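Local coordinates for exodeoxyribonuclease (Neisseria meningitidis, PDB 4B5J), which probably acts in DNA repair as a metal-dependent phosphodiesterase that cuts DNA at abasic sites and trims strands in the 3'-5' direction, at residues A[6-11]-A[244-249]; A[101-106]-A[143-148]; A[158-163]-A[213-218]. All coordinates share one frame; numbering follows the deposited sequence.

Contact 1 (A[6-11]-A[244-249]); sequences SANVNG and FSDHAP. With nucleotides of chain C.
In the metal-binding active site Asn-8, the last residue of strand 2-8, and Asn-10 just beyond it meet Ser-245, Asp-246 and His-247 of the loop leading into strand 250-254. The amide of Asn-8 lies stacked on one face of the His-247 imidazole, planes 15° apart, with CG displaced toward the rim and 3.3 Å from His-247 CD2; both are probably metal ligands, and His-247 is probably catalytic. Asn-8 CB sits over the same ring, a CH-pi contact. Placing CG anti to the backbone N (chi1 174°) sets the amide there, and OD1 accepts from Asn-10 N at 3.0 Å, closing an Asx turn. In the facing loop's ST turn Ser-245 OG accepts from His-247 N. That hydroxyl in turn donates to Asn-8 O at 2.7 Å, joining the two turns. Asp-246 OD1 rests 3.3 Å from Asn-10 CB, buried without a polar partner in the model; the side chains cross at about a right angle, their planes 41° apart, and both residues bind magnesium or manganese. Lys-38 holds Asn-10 OD1, Trp-204 holds Asp-246 OD2, and Asp-221 holds His-247 ND1. Gly-11 CA lies 3.5 Å from OP1 of DG10 of chain C.

Contact 2 (A[101-106]-A[143-148]); sequences GRLSVI and DIVVCG. Unlike the reference sequence in segment 101-106: Gly-101 (reference Asp).
The guanidinium of Arg-102 meets the carboxylate of Asp-143 at its edge: NH1 donates to OD2 at 2.9 Å in a salt bridge, with that oxygen 5° from the guanidinium plane, and Asp-143 OD1 also lies at this edge, 3.0 Å from Arg-102 NH1. The two flat groups are turned 62° against each other, and NH1 meets OD2 from above the carboxylate plane. A bend at chi3 (-29°), away from a staggered angle, turns the guanidinium toward the carboxylate, whose OD2 also takes a hydrogen bond from Tyr-256. Beyond this pair, strands 103-109 and 143-147 run parallel as the two strands of a beta-alpha-beta crossover through helix 117-139. Their backbones alternate donor and acceptor, from Asp-143 N to Arg-102 O through to Cys-147 N with Ile-106 O. Leu-103, Val-105 and Val-145 turn to the face that packs on the other sheet of the DNase I-like sandwich: Leu-103 and Val-145 touch strand 2-8, Val-105 touches strand 31-35, and Cys-147 reaches both. Leu-103 CD1 lies 4.2 Å from Val-145 CG2. On the opposite face Ile-106 CD1 meets Ile-144 CG2 at 3.8 Å, and Ile-106 CG2 runs beside Val-146 CG1 at 4.1 Å, pointing the same way. Ser-104 OG on this face is bound by Arg-142 and Asp-99. Arg-102 probably helps stabilise the negative charge of buried Asp-143 at the start of the strand pair, while the rest, apart from Ser-104, is apolar side chains and backbone bonds.

Contact 3 (A[158-163]-A[213-218]); sequences DLKNWK and AKDVGW. With nucleotides of chain B.
Leu-159 presses CD1 onto one face of the Trp-218 indole, 3.8 Å from the centroid of the six-membered ring and only 3° off its normal, a CH-pi contact almost exactly centred. Leu-159 CG stands between the backbone N and the carbonyl carbon (chi1 67°), which lays the side chain alongside the indole. Here the backbones are close as well: Lys-160 N donates to Gly-217 O at 3.1 Å, and the CA of Leu-159 approaches the same carbonyl oxygen. Trp-204 meets the Trp-218 ring edge-to-face. The lysine side is looser. Lys-160, exposed and bent at chi2 and chi3, leaves its NZ 4.2 Å from Asp-215 OD2, too far for a salt bridge; Trp-205 binds the other carboxylate oxygen. Asp-215, with positive phi, ends the short helix 211-214 in a Schellman motif. Between the segments a water accepts from Asn-161 N and makes weak bonds to Gly-217 O and to OP1 of DA8 of chain B. Trp-218 NE1 donates to that OP1 at 2.7 Å and 163°, while Lys-214 NZ reaches OP2 of DT9 of chain B at 2.8 Å. With the indole's face held by leucine and its N-H directed at one phosphate, segment 213-218 binds two successive phosphates of chain B directly, while Asn-161 adds packing against OP2 of DA8 and the thymine methyl of DT9.

Contacts 1 and 2 are largely buried, whereas contact 3 lies about 19 Å from the chain's centre on the DNA-binding surface. Contact 2 is a regular strand pair within one sheet, and contact 1 grows from strand 2-8 of the other sheet; the two meet where Ser-6 packs on Cys-147 and Gly-148. Regular backbone bonding sets contact 2 apart from the other two, where loops take over. At contact 1 polar side chains converge on the metal site. Contact 3 pairs a loop with the end of a short helix and the loop after it, and touches neither of the others; Trp-218 and Lys-214 bind phosphates of chain B, while contact 1 borders chain C.

Contact 1 (A[6-11]-A[244-249])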
loop_
_atom_site.group_PDB
_atom_site.type_symbol
_atom_site.label_atom_id
_atom_site.label_comp_id
_atom_site.label_asym_id
_atom_site.label_seq_id
_atom_site.Cartn_x
_atom_site.Cartn_y
_atom_site.Cartn_z
ATOM N N SER A 6 -0.906 4.104 5.303
ATOM C CA SER A 6 -0.183 3.170 4.448
ATOM C C SER A 6 1.180 3.766 4.097
ATOM O O SER A 6 1.265 4.907 3.635
ATOM C CB SER A 6 -0.981 2.881 3.175
ATOM O OG SER A 6 -0.337 1.909 2.374
ATOM N N ALA A 7 2.242 2.998 4.319
ATOM C CA ALA A 7 3.589 3.493 4.089
ATOM C C ALA A 7 4.545 2.412 3.597
ATOM O O ALA A 7 4.834 1.452 4.309
ATOM C CB ALA A 7 4.139 4.137 5.359
ATOM N N ASN A 8 5.022 2.572 2.368
ATOM C CA ASN A 8 6.127 1.768 1.874
ATOM C C ASN A 8 7.411 2.371 2.435
ATOM O O ASN A 8 7.809 3.472 2.047
ATOM C CB ASN A 8 6.133 1.757 0.345
ATOM C CG ASN A 8 7.343 1.051 -0.234
ATOM O OD1 ASN A 8 8.467 1.255 0.213
ATOM N ND2 ASN A 8 7.115 0.221 -1.245
ATOM N N VAL A 9 8.048 1.655 3.360
ATOM C CA VAL A 9 9.153 2.216 4.128
ATOM C C VAL A 9 10.511 2.066 3.453
ATOM O O VAL A 9 11.515 2.554 3.970
ATOM C CB VAL A 9 9.237 1.605 5.545
ATOM C CG1 VAL A 9 7.993 1.948 6.346
ATOM C CG2 VAL A 9 9.435 0.100 5.466
ATOM N N ASN A 10 10.543 1.392 2.309
ATOM C CA ASN A 10 11.799 1.155 1.610
ATOM C C ASN A 10 12.848 0.656 2.598
ATOM O O ASN A 10 13.917 1.254 2.744
ATOM C CB ASN A 10 12.279 2.437 0.923
ATOM C CG ASN A 10 13.327 2.175 -0.149
ATOM O OD1 ASN A 10 13.213 1.227 -0.928
ATOM N ND2 ASN A 10 14.357 3.016 -0.188
ATOM N N GLY A 11 12.524 -0.432 3.291
ATOM C CA GLY A 11 13.408 -0.993 4.298
ATOM C C GLY A 11 13.067 -0.479 5.684
ATOM O O GLY A 11 13.382 0.661 6.019
ATOM N N PHE A 244 11.075 9.365 5.275
ATOM C CA PHE A 244 11.502 8.086 5.849
ATOM C C PHE A 244 11.908 7.114 4.757
ATOM O O PHE A 244 12.506 6.069 5.025
ATOM C CB PHE A 244 10.368 7.432 6.643
ATOM C CG PHE A 244 9.648 8.364 7.576
ATOM C CD1 PHE A 244 10.261 8.823 8.731
ATOM C CD2 PHE A 244 8.342 8.751 7.314
ATOM C CE1 PHE A 244 9.594 9.669 9.597
ATOM C CE2 PHE A 244 7.670 9.598 8.174
ATOM C CZ PHE A 244 8.296 10.057 9.319
ATOM N N SER A 245 11.569 7.462 3.523
ATOM C CA SER A 245 11.557 6.500 2.435
ATOM C C SER A 245 11.396 7.248 1.128
ATOM O O SER A 245 11.096 8.441 1.128
ATOM C CB SER A 245 10.370 5.552 2.630
ATOM O OG SER A 245 10.104 4.798 1.461
ATOM N N ASP A 246 11.585 6.560 0.007
ATOM C CA ASP A 246 11.308 7.191 -1.275
ATOM C C ASP A 246 9.795 7.333 -1.473
ATOM O O ASP A 246 9.339 8.109 -2.309
ATOM C CB ASP A 246 11.980 6.448 -2.435
ATOM C CG ASP A 246 11.567 4.994 -2.524
ATOM O OD1 ASP A 246 11.184 4.411 -1.490
ATOM O OD2 ASP A 246 11.638 4.430 -3.637
ATOM N N HIS A 247 9.028 6.582 -0.683
ATOM C CA HIS A 247 7.575 6.730 -0.625
ATOM C C HIS A 247 7.186 7.635 0.537
ATOM O O HIS A 247 7.931 7.765 1.510
ATOM C CB HIS A 247 6.894 5.370 -0.441
ATOM C CG HIS A 247 6.984 4.478 -1.637
ATOM N ND1 HIS A 247 5.951 4.336 -2.540
ATOM C CD2 HIS A 247 7.982 3.676 -2.080
ATOM C CE1 HIS A 247 6.310 3.490 -3.487
ATOM N NE2 HIS A 247 7.539 3.075 -3.232
ATOM N N ALA A 248 6.016 8.258 0.435
ATOM C CA ALA A 248 5.478 9.041 1.536
ATOM C C ALA A 248 4.236 8.355 2.099
ATOM O O ALA A 248 3.440 7.792 1.346
ATOM C CB ALA A 248 5.151 10.456 1.079
ATOM N N PRO A 249 4.072 8.382 3.429
ATOM C CA PRO A 249 2.910 7.727 4.040
ATOM C C PRO A 249 1.599 8.387 3.623
ATOM O O PRO A 249 1.495 9.614 3.604
ATOM C CB PRO A 249 3.149 7.916 5.545
ATOM C CG PRO A 249 4.612 8.190 5.677
ATOM C CD PRO A 249 4.988 8.939 4.436
ATOM P P DA C 9 19.027 4.422 1.592
ATOM O OP1 DA C 9 18.230 5.142 2.609
ATOM O OP2 DA C 9 20.502 4.531 1.592
ATOM O "O5'" DA C 9 18.659 2.870 1.665
ATOM C "C5'" DA C 9 17.301 2.459 1.719
ATOM C "C4'" DA C 9 17.219 0.954 1.885
ATOM O "O4'" DA C 9 17.750 0.309 0.701
ATOM C "C3'" DA C 9 17.997 0.386 3.067
ATOM O "O3'" DA C 9 17.234 -0.648 3.680
ATOM C "C2'" DA C 9 19.286 -0.144 2.439
ATOM C "C1'" DA C 9 18.843 -0.524 1.030
ATOM N N9 DA C 9 19.867 -0.313 0.013
ATOM C C8 DA C 9 20.754 0.725 -0.060
ATOM N N7 DA C 9 21.560 0.660 -1.093
ATOM C C5 DA C 9 21.175 -0.500 -1.743
ATOM C C6 DA C 9 21.644 -1.129 -2.911
ATOM N N6 DA C 9 22.647 -0.648 -3.654
ATOM N N1 DA C 9 21.040 -2.273 -3.288
ATOM C C2 DA C 9 20.037 -2.748 -2.540
ATOM N N3 DA C 9 19.511 -2.248 -1.423
ATOM C C4 DA C 9 20.131 -1.111 -1.076
ATOM P P DG C 10 17.667 -1.234 5.112
ATOM O OP1 DG C 10 16.445 -1.371 5.933
ATOM O OP2 DG C 10 18.799 -0.425 5.615
ATOM O "O5'" DG C 10 18.256 -2.677 4.760
ATOM C "C5'" DG C 10 17.516 -3.562 3.932
ATOM C "C4'" DG C 10 18.446 -4.521 3.213
ATOM O "O4'" DG C 10 19.209 -3.798 2.220
ATOM C "C3'" DG C 10 19.483 -5.198 4.105
ATOM O "O3'" DG C 10 19.202 -6.581 4.261
ATOM C "C2'" DG C 10 20.812 -5.013 3.381
ATOM C "C1'" DG C 10 20.389 -4.534 2.000
ATOM N N9 DG C 10 21.420 -3.702 1.389
ATOM C C8 DG C 10 21.957 -2.539 1.885
ATOM N N7 DG C 10 22.878 -2.025 1.117
ATOM C C5 DG C 10 22.963 -2.908 0.048
ATOM C C6 DG C 10 23.790 -2.878 -1.102
ATOM O O6 DG C 10 24.642 -2.034 -1.417
ATOM N N1 DG C 10 23.550 -3.969 -1.934
ATOM C C2 DG C 10 22.632 -4.961 -1.685
ATOM N N2 DG C 10 22.537 -5.935 -2.599
ATOM N N3 DG C 10 21.854 -5.002 -0.614
ATOM C C4 DG C 10 22.073 -3.946 0.204
HETATM O O HOH W 1 3.612 4.724 0.863
HETATM O O HOH W 2 13.873 3.836 4.138
#

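Contact 2 (A[101-106]-A[143-148])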
loop_
_atom_site.group_PDB
_atom_site.type_symbol
_atom_site.label_atom_id
_atom_site.label_comp_id
_atom_site.label_asym_id
_atom_site.label_seq_id
_atom_site.Cartn_x
_atom_site.Cartn_y
_atom_site.Cartn_z
ATOM N N GLY A 101 -13.539 -6.960 13.899
ATOM C CA GLY A 101 -14.989 -6.943 13.798
ATOM C C GLY A 101 -15.391 -7.018 12.334
ATOM O O GLY A 101 -15.012 -7.955 11.630
ATOM N N ARG A 102 -16.140 -6.026 11.863
ATOM C CA ARG A 102 -16.581 -6.014 10.470
ATOM C C ARG A 102 -15.577 -5.322 9.546
ATOM O O ARG A 102 -15.747 -5.311 8.327
ATOM C CB ARG A 102 -17.959 -5.360 10.341
ATOM C CG ARG A 102 -17.933 -3.845 10.275
ATOM C CD ARG A 102 -19.346 -3.289 10.198
ATOM N NE ARG A 102 -20.253 -4.230 9.549
ATOM C CZ ARG A 102 -20.490 -4.269 8.242
ATOM N NH1 ARG A 102 -19.899 -3.407 7.429
ATOM N NH2 ARG A 102 -21.328 -5.170 7.751
ATOM N N LEU A 103 -14.528 -4.746 10.125
ATOM C CA LEU A 103 -13.478 -4.108 9.332
ATOM C C LEU A 103 -12.299 -5.050 9.063
ATOM O O LEU A 103 -11.878 -5.809 9.936
ATOM C CB LEU A 103 -12.984 -2.840 10.029
ATOM C CG LEU A 103 -11.709 -2.210 9.469
ATOM C CD1 LEU A 103 -11.977 -1.542 8.128
ATOM C CD2 LEU A 103 -11.138 -1.204 10.457
ATOM N N SER A 104 -11.780 -5.002 7.843
ATOM C CA SER A 104 -10.562 -5.716 7.485
ATOM C C SER A 104 -9.603 -4.761 6.797
ATOM O O SER A 104 -10.007 -3.947 5.970
ATOM C CB SER A 104 -10.866 -6.893 6.561
ATOM O OG SER A 104 -11.579 -7.905 7.244
ATOM N N VAL A 105 -8.331 -4.853 7.151
ATOM C CA VAL A 105 -7.317 -4.031 6.520
ATOM C C VAL A 105 -6.253 -4.939 5.924
ATOM O O VAL A 105 -5.804 -5.891 6.565
ATOM C CB VAL A 105 -6.659 -3.076 7.528
ATOM C CG1 VAL A 105 -5.737 -2.105 6.802
ATOM C CG2 VAL A 105 -7.719 -2.330 8.325
ATOM N N ILE A 106 -5.862 -4.655 4.689
ATOM C CA ILE A 106 -4.823 -5.428 4.029
ATOM C C ILE A 106 -3.615 -4.544 3.781
ATOM O O ILE A 106 -3.759 -3.384 3.402
ATOM C CB ILE A 106 -5.309 -6.015 2.683
ATOM C CG1 ILE A 106 -6.231 -7.218 2.909
ATOM C CG2 ILE A 106 -4.128 -6.423 1.813
ATOM C CD1 ILE A 106 -7.626 -6.855 3.358
ATOM N N ASP A 143 -16.537 -4.163 5.676
ATOM C CA ASP A 143 -15.793 -2.934 5.418
ATOM C C ASP A 143 -14.311 -3.252 5.248
ATOM O O ASP A 143 -13.624 -3.551 6.219
ATOM C CB ASP A 143 -15.992 -1.946 6.570
ATOM C CG ASP A 143 -17.456 -1.632 6.821
ATOM O OD1 ASP A 143 -18.223 -1.559 5.837
ATOM O OD2 ASP A 143 -17.839 -1.465 7.995
ATOM N N ILE A 144 -13.817 -3.180 4.018
ATOM C CA ILE A 144 -12.443 -3.584 3.743
ATOM C C ILE A 144 -11.615 -2.472 3.110
ATOM O O ILE A 144 -12.025 -1.861 2.123
ATOM C CB ILE A 144 -12.388 -4.838 2.841
ATOM C CG1 ILE A 144 -13.155 -5.996 3.488
ATOM C CG2 ILE A 144 -10.944 -5.242 2.580
ATOM C CD1 ILE A 144 -13.112 -7.287 2.689
ATOM N N VAL A 145 -10.446 -2.219 3.694
ATOM C CA VAL A 145 -9.489 -1.267 3.147
ATOM C C VAL A 145 -8.235 -2.003 2.683
ATOM O O VAL A 145 -7.556 -2.646 3.482
ATOM C CB VAL A 145 -9.061 -0.239 4.207
ATOM C CG1 VAL A 145 -8.112 0.792 3.599
ATOM C CG2 VAL A 145 -10.277 0.432 4.818
ATOM N N VAL A 146 -7.939 -1.917 1.392
ATOM C CA VAL A 146 -6.705 -2.469 0.858
ATOM C C VAL A 146 -5.675 -1.359 0.698
ATOM O O VAL A 146 -5.721 -0.580 -0.262
ATOM C CB VAL A 146 -6.915 -3.168 -0.493
ATOM C CG1 VAL A 146 -5.608 -3.755 -0.986
ATOM C CG2 VAL A 146 -7.970 -4.255 -0.372
ATOM N N CYS A 147 -4.766 -1.286 1.668
ATOM C CA CYS A 147 -3.690 -0.309 1.677
ATOM C C CYS A 147 -2.489 -0.887 0.971
ATOM O O CYS A 147 -2.221 -2.089 1.064
ATOM C CB CYS A 147 -3.246 -0.013 3.110
ATOM S SG CYS A 147 -4.460 0.752 4.155
ATOM N N GLY A 148 -1.739 -0.032 0.294
ATOM C CA GLY A 148 -0.423 -0.451 -0.125
ATOM C C GLY A 148 0.084 0.106 -1.428
ATOM O O GLY A 148 -0.496 1.025 -2.022
#

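Contact 3 (A[158-163]-A[213-218])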
loop_
_atom_site.group_PDB
_atom_site.type_symbol
_atom_site.label_atom_id
_atom_site.label_comp_id
_atom_site.label_asym_id
_atom_site.label_seq_id
_atom_site.Cartn_x
_atom_site.Cartn_y
_atom_site.Cartn_z
ATOM N N ASP A 158 -2.230 11.369 -12.147
ATOM C CA ASP A 158 -1.608 10.577 -11.087
ATOM C C ASP A 158 -0.082 10.560 -11.150
ATOM O O ASP A 158 0.568 9.930 -10.322
ATOM C CB ASP A 158 -2.167 9.153 -11.091
ATOM C CG ASP A 158 -3.619 9.102 -10.657
ATOM O OD1 ASP A 158 -3.949 9.709 -9.614
ATOM O OD2 ASP A 158 -4.434 8.467 -11.361
ATOM N N LEU A 159 0.487 11.263 -12.123
ATOM C CA LEU A 159 1.937 11.386 -12.222
ATOM C C LEU A 159 2.308 12.611 -13.048
ATOM O O LEU A 159 1.612 12.952 -14.001
ATOM C CB LEU A 159 2.556 10.118 -12.826
ATOM C CG LEU A 159 2.259 9.792 -14.294
ATOM C CD1 LEU A 159 3.161 8.675 -14.798
ATOM C CD2 LEU A 159 0.799 9.432 -14.494
ATOM N N LYS A 160 3.405 13.269 -12.684
ATOM C CA LYS A 160 3.829 14.489 -13.372
ATOM C C LYS A 160 4.122 14.242 -14.849
ATOM O O LYS A 160 3.476 14.820 -15.721
ATOM C CB LYS A 160 5.058 15.103 -12.692
ATOM C CG LYS A 160 5.497 16.438 -13.285
ATOM C CD LYS A 160 4.834 17.616 -12.583
ATOM C CE LYS A 160 5.338 17.746 -11.151
ATOM N NZ LYS A 160 4.785 18.928 -10.433
ATOM N N ASN A 161 5.101 13.387 -15.125
ATOM C CA ASN A 161 5.453 13.052 -16.502
ATOM C C ASN A 161 4.606 11.904 -17.035
ATOM O O ASN A 161 5.074 10.769 -17.113
ATOM C CB ASN A 161 6.936 12.688 -16.611
ATOM C CG ASN A 161 7.854 13.871 -16.361
ATOM O OD1 ASN A 161 7.434 15.026 -16.440
ATOM N ND2 ASN A 161 9.120 13.587 -16.068
ATOM N N TRP A 162 3.365 12.198 -17.409
ATOM C CA TRP A 162 2.449 11.149 -17.847
ATOM C C TRP A 162 2.644 10.759 -19.315
ATOM O O TRP A 162 2.409 9.613 -19.695
ATOM C CB TRP A 162 0.989 11.533 -17.568
ATOM C CG TRP A 162 0.484 12.710 -18.352
ATOM C CD1 TRP A 162 0.446 14.013 -17.943
ATOM C CD2 TRP A 162 -0.072 12.691 -19.674
ATOM N NE1 TRP A 162 -0.092 14.804 -18.930
ATOM C CE2 TRP A 162 -0.418 14.017 -20.003
ATOM C CE3 TRP A 162 -0.307 11.679 -20.613
ATOM C CZ2 TRP A 162 -0.987 14.359 -21.229
ATOM C CZ3 TRP A 162 -0.870 12.021 -21.829
ATOM C CH2 TRP A 162 -1.203 13.350 -22.127
ATOM N N LYS A 163 3.088 11.707 -20.130
ATOM C CA LYS A 163 3.274 11.453 -21.554
ATOM C C LYS A 163 4.451 10.522 -21.831
ATOM O O LYS A 163 4.364 9.634 -22.679
ATOM C CB LYS A 163 3.460 12.768 -22.314
ATOM C CG LYS A 163 2.191 13.590 -22.440
ATOM C CD LYS A 163 2.467 14.941 -23.076
ATOM C CE LYS A 163 1.182 15.717 -23.305
ATOM N NZ LYS A 163 1.444 17.128 -23.694
ATOM N N ALA A 213 12.816 16.901 -5.249
ATOM C CA ALA A 213 12.799 18.351 -5.076
ATOM C C ALA A 213 11.908 19.041 -6.116
ATOM O O ALA A 213 11.312 20.086 -5.847
ATOM C CB ALA A 213 14.218 18.904 -5.138
ATOM N N LYS A 214 11.825 18.450 -7.306
ATOM C CA LYS A 214 11.017 19.004 -8.387
ATOM C C LYS A 214 9.570 18.532 -8.315
ATOM O O LYS A 214 8.729 18.974 -9.098
ATOM C CB LYS A 214 11.609 18.634 -9.748
ATOM C CG LYS A 214 12.728 19.545 -10.221
ATOM C CD LYS A 214 13.249 19.122 -11.592
ATOM C CE LYS A 214 12.130 19.022 -12.621
ATOM N NZ LYS A 214 12.605 18.533 -13.952
ATOM N N ASP A 215 9.289 17.635 -7.376
ATOM C CA ASP A 215 7.963 17.024 -7.248
ATOM C C ASP A 215 7.514 16.302 -8.522
ATOM O O ASP A 215 6.325 16.240 -8.825
ATOM C CB ASP A 215 6.912 18.057 -6.817
ATOM C CG ASP A 215 5.610 17.411 -6.354
ATOM O OD1 ASP A 215 5.627 16.216 -5.990
ATOM O OD2 ASP A 215 4.568 18.100 -6.344
ATOM N N VAL A 216 8.473 15.765 -9.271
ATOM C CA VAL A 216 8.158 14.869 -10.373
ATOM C C VAL A 216 7.816 13.502 -9.782
ATOM O O VAL A 216 8.692 12.656 -9.609
ATOM C CB VAL A 216 9.343 14.729 -11.347
ATOM C CG1 VAL A 216 9.003 13.756 -12.463
ATOM C CG2 VAL A 216 9.734 16.089 -11.917
ATOM N N GLY A 217 6.542 13.293 -9.467
ATOM C CA GLY A 217 6.136 12.106 -8.735
ATOM C C GLY A 217 5.083 11.230 -9.386
ATOM O O GLY A 217 4.635 11.482 -10.502
ATOM N N TRP A 218 4.709 10.177 -8.666
ATOM C CA TRP A 218 3.695 9.223 -9.090
ATOM C C TRP A 218 2.787 8.987 -7.899
ATOM O O TRP A 218 3.252 8.976 -6.760
ATOM C CB TRP A 218 4.333 7.873 -9.429
ATOM C CG TRP A 218 5.223 7.822 -10.634
ATOM C CD1 TRP A 218 6.298 8.618 -10.901
ATOM C CD2 TRP A 218 5.141 6.883 -11.716
ATOM N NE1 TRP A 218 6.879 8.245 -12.091
ATOM C CE2 TRP A 218 6.187 7.184 -12.612
ATOM C CE3 TRP A 218 4.278 5.825 -12.018
ATOM C CZ2 TRP A 218 6.392 6.465 -13.788
ATOM C CZ3 TRP A 218 4.483 5.113 -13.186
ATOM C CH2 TRP A 218 5.534 5.434 -14.055
ATOM P P DA B 8 9.880 9.873 -14.005
ATOM O OP1 DA B 8 9.110 9.626 -12.766
ATOM O OP2 DA B 8 9.168 10.165 -15.267
ATOM O "O5'" DA B 8 10.908 11.068 -13.758
ATOM C "C5'" DA B 8 11.797 10.999 -12.658
ATOM C "C4'" DA B 8 13.142 11.589 -13.031
ATOM O "O4'" DA B 8 13.802 10.727 -13.993
ATOM C "C3'" DA B 8 13.102 12.972 -13.667
ATOM O "O3'" DA B 8 14.229 13.689 -13.200
ATOM C "C2'" DA B 8 13.195 12.679 -15.163
ATOM C "C1'" DA B 8 14.080 11.438 -15.183
ATOM N N9 DA B 8 13.828 10.527 -16.298
ATOM C C8 DA B 8 12.630 9.982 -16.671
ATOM N N7 DA B 8 12.709 9.184 -17.711
ATOM C C5 DA B 8 14.054 9.201 -18.037
ATOM C C6 DA B 8 14.792 8.560 -19.051
ATOM N N6 DA B 8 14.241 7.741 -19.952
ATOM N N1 DA B 8 16.118 8.792 -19.100
ATOM C C2 DA B 8 16.665 9.611 -18.194
ATOM N N3 DA B 8 16.076 10.270 -17.197
ATOM C C4 DA B 8 14.759 10.020 -17.175
ATOM P P DT B 9 14.420 15.233 -13.581
ATOM O OP1 DT B 9 15.169 15.884 -12.486
ATOM O OP2 DT B 9 13.102 15.767 -13.988
ATOM O "O5'" DT B 9 15.351 15.183 -14.875
ATOM C "C5'" DT B 9 16.650 14.624 -14.753
ATOM C "C4'" DT B 9 17.272 14.398 -16.118
ATOM O "O4'" DT B 9 16.526 13.392 -16.849
ATOM C "C3'" DT B 9 17.327 15.633 -17.013
ATOM O "O3'" DT B 9 18.704 15.892 -17.298
ATOM C "C2'" DT B 9 16.506 15.235 -18.244
ATOM C "C1'" DT B 9 16.612 13.716 -18.216
ATOM N N1 DT B 9 15.543 12.973 -18.952
ATOM C C2 DT B 9 15.913 12.108 -19.960
ATOM O O2 DT B 9 17.074 11.920 -20.286
ATOM N N3 DT B 9 14.870 11.466 -20.575
ATOM C C4 DT B 9 13.524 11.596 -20.292
ATOM O O4 DT B 9 12.659 10.976 -20.904
ATOM C C5 DT B 9 13.207 12.514 -19.225
ATOM C C7 DT B 9 11.776 12.737 -18.830
ATOM C C6 DT B 9 14.217 13.150 -18.613
HETATM O O HOH W 3 6.267 11.437 -13.469
#